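Local coordinates for protein 4-hydroxybenzoyl-CoA thioesterase (Bacillus halodurans, PDB 5WH9) that probably hydrolyses the thioester bond of aromatic acyl-coenzyme A compounds such as gentisyl-CoA, as a hotdog-fold thioesterase, at residues F8-G13 with Y27-E32. Residues are numbered along the deposited sequence; the frame is centred on the assembly and turned at random.
Sequences FRVKFG and YKWMDE
The F8 ring and the indole of W29 lie face to face, the phenyl stacked on the five-membered ring with centroids 3.7 Å apart and planes inclined by 25°. CE2 of F8 sits over the middle of the indole, while W29 CG lies above the phenyl face toward its rim. At the indole edge, in its plane, is the carboxylate oxygen OE1 of E32, which is hydrogen-bonded to the hydroxyl of Y6; the other oxygen, OE2, forms a salt bridge with K28 NZ at 2.8 Å, one helical turn back. V10 adds a lighter contact, its CG2 4.2 Å from W29 CH2. The indole N-H reaches residues 8-13 through a water, which accepts from W29 NE1 at 3.0 Å and donates to R9 O at 2.8 Å. With CG of W29 anti to its carbonyl carbon (chi1 -71°), the indole extends from the helix over F8. A leucine in place of W29 would probably leave one face of F8 without its flat stacking partner and the water without its indole donor. Both aromatic side chains also touch I76, and W29 reaches F94, so the stack joins helix 25-40 to strand 6-9 and its neighbours in the hotdog fold, whose antiparallel sheet wraps round a long central helix.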
loop_
_atom_site.group_PDB
_atom_site.type_symbol
_atom_site.label_atom_id
_atom_site.label_comp_id
_atom_site.label_asym_id
_atom_site.label_seq_id
_atom_site.Cartn_x
_atom_site.Cartn_y
_atom_site.Cartn_z
ATOM N N PHE B 8 10.878 -13.421 -1.948
ATOM C CA PHE B 8 9.618 -12.883 -1.475
ATOM C C PHE B 8 8.446 -13.658 -2.028
ATOM O O PHE B 8 8.559 -14.339 -3.014
ATOM C CB PHE B 8 9.475 -11.370 -1.732
ATOM C CG PHE B 8 9.159 -11.001 -3.153
ATOM C CD1 PHE B 8 10.164 -10.711 -4.041
ATOM C CD2 PHE B 8 7.854 -10.917 -3.591
ATOM C CE1 PHE B 8 9.880 -10.353 -5.336
ATOM C CE2 PHE B 8 7.564 -10.568 -4.890
ATOM C CZ PHE B 8 8.581 -10.277 -5.761
ATOM N N ARG B 9 7.320 -13.541 -1.350
ATOM C CA ARG B 9 6.073 -14.179 -1.746
ATOM C C ARG B 9 4.991 -13.128 -2.001
ATOM O O ARG B 9 4.872 -12.162 -1.257
ATOM C CB ARG B 9 5.593 -15.123 -0.653
ATOM C CG ARG B 9 6.567 -16.237 -0.279
ATOM C CD ARG B 9 5.786 -17.456 0.171
ATOM N NE ARG B 9 6.640 -18.527 0.674
ATOM C CZ ARG B 9 6.185 -19.650 1.223
ATOM N NH1 ARG B 9 4.878 -19.860 1.335
ATOM N NH2 ARG B 9 7.038 -20.572 1.655
ATOM N N VAL B 10 4.206 -13.333 -3.052
ATOM C CA VAL B 10 3.050 -12.498 -3.337
ATOM C C VAL B 10 1.938 -12.659 -2.293
ATOM O O VAL B 10 1.349 -13.742 -2.136
ATOM C CB VAL B 10 2.488 -12.813 -4.736
ATOM C CG1 VAL B 10 1.246 -12.001 -5.005
ATOM C CG2 VAL B 10 3.540 -12.537 -5.790
ATOM N N LYS B 11 1.665 -11.581 -1.571
ATOM C CA LYS B 11 0.569 -11.559 -0.616
ATOM C C LYS B 11 -0.747 -11.319 -1.345
ATOM O O LYS B 11 -0.795 -10.666 -2.389
ATOM C CB LYS B 11 0.760 -10.428 0.397
ATOM C CG LYS B 11 2.147 -10.375 1.003
ATOM C CD LYS B 11 2.637 -11.766 1.431
ATOM C CE LYS B 11 4.005 -11.671 2.049
ATOM N NZ LYS B 11 4.302 -12.890 2.854
ATOM N N PHE B 12 -1.819 -11.838 -0.771
ATOM C CA PHE B 12 -3.157 -11.555 -1.252
ATOM C C PHE B 12 -3.335 -10.046 -1.503
ATOM O O PHE B 12 -3.869 -9.625 -2.535
ATOM C CB PHE B 12 -4.151 -12.049 -0.203
ATOM C CG PHE B 12 -5.562 -11.921 -0.619
ATOM C CD1 PHE B 12 -6.020 -12.581 -1.746
ATOM C CD2 PHE B 12 -6.434 -11.133 0.100
ATOM C CE1 PHE B 12 -7.329 -12.467 -2.137
ATOM C CE2 PHE B 12 -7.745 -11.011 -0.296
ATOM C CZ PHE B 12 -8.191 -11.683 -1.419
ATOM N N GLY B 13 -2.861 -9.244 -0.561
ATOM C CA GLY B 13 -3.014 -7.806 -0.615
ATOM C C GLY B 13 -2.219 -7.105 -1.701
ATOM O O GLY B 13 -2.401 -5.899 -1.904
ATOM N N TYR B 27 7.750 -2.193 -8.087
ATOM C CA TYR B 27 8.687 -1.146 -7.668
ATOM C C TYR B 27 8.968 -1.227 -6.176
ATOM O O TYR B 27 10.099 -1.007 -5.750
ATOM C CB TYR B 27 8.166 0.239 -8.080
ATOM C CG TYR B 27 7.977 0.316 -9.580
ATOM C CD1 TYR B 27 9.039 0.663 -10.407
ATOM C CD2 TYR B 27 6.762 -0.020 -10.177
ATOM C CE1 TYR B 27 8.898 0.713 -11.787
ATOM C CE2 TYR B 27 6.611 0.005 -11.584
ATOM C CZ TYR B 27 7.698 0.378 -12.370
ATOM O OH TYR B 27 7.588 0.452 -13.749
ATOM N N LYS B 28 7.936 -1.558 -5.398
ATOM C CA LYS B 28 8.056 -1.822 -3.970
ATOM C C LYS B 28 9.068 -2.950 -3.770
ATOM O O LYS B 28 9.964 -2.870 -2.922
ATOM C CB LYS B 28 6.662 -2.200 -3.412
ATOM C CG LYS B 28 6.563 -2.805 -2.003
ATOM C CD LYS B 28 5.296 -3.713 -1.911
ATOM C CE LYS B 28 4.801 -4.015 -0.480
ATOM N NZ LYS B 28 5.687 -4.856 0.431
ATOM N N TRP B 29 8.941 -3.996 -4.578
ATOM C CA TRP B 29 9.827 -5.142 -4.423
ATOM C C TRP B 29 11.253 -4.794 -4.828
ATOM O O TRP B 29 12.187 -5.262 -4.187
ATOM C CB TRP B 29 9.305 -6.357 -5.194
ATOM C CG TRP B 29 8.080 -6.952 -4.582
ATOM C CD1 TRP B 29 7.837 -7.146 -3.253
ATOM C CD2 TRP B 29 6.923 -7.427 -5.278
ATOM N NE1 TRP B 29 6.598 -7.709 -3.084
ATOM C CE2 TRP B 29 6.017 -7.890 -4.312
ATOM C CE3 TRP B 29 6.561 -7.497 -6.630
ATOM C CZ2 TRP B 29 4.777 -8.430 -4.654
ATOM C CZ3 TRP B 29 5.348 -8.021 -6.959
ATOM C CH2 TRP B 29 4.465 -8.481 -5.981
ATOM N N MET B 30 11.428 -3.969 -5.865
ATOM C CA MET B 30 12.765 -3.501 -6.226
ATOM C C MET B 30 13.342 -2.636 -5.129
ATOM O O MET B 30 14.519 -2.757 -4.770
ATOM C CB MET B 30 12.762 -2.716 -7.531
ATOM C CG MET B 30 12.663 -3.605 -8.746
ATOM S SD MET B 30 12.802 -2.704 -10.304
ATOM C CE MET B 30 11.516 -1.473 -10.093
ATOM N N ASP B 31 12.518 -1.768 -4.569
ATOM C CA ASP B 31 13.002 -0.987 -3.447
ATOM C C ASP B 31 13.491 -1.935 -2.335
ATOM O O ASP B 31 14.556 -1.722 -1.746
ATOM C CB ASP B 31 11.922 -0.047 -2.938
ATOM C CG ASP B 31 12.435 0.888 -1.884
ATOM O OD1 ASP B 31 13.005 1.936 -2.235
ATOM O OD2 ASP B 31 12.275 0.575 -0.696
ATOM N N GLU B 32 12.728 -2.990 -2.061
ATOM C CA GLU B 32 13.131 -3.940 -1.033
ATOM C C GLU B 32 14.401 -4.682 -1.439
ATOM O O GLU B 32 15.295 -4.887 -0.626
ATOM C CB GLU B 32 12.016 -4.939 -0.748
ATOM C CG GLU B 32 10.734 -4.263 -0.337
ATOM C CD GLU B 32 9.581 -5.232 -0.105
ATOM O OE1 GLU B 32 9.793 -6.469 -0.095
ATOM O OE2 GLU B 32 8.456 -4.739 0.061
HETATM O O HOH W 1 5.989 -9.590 -0.853
#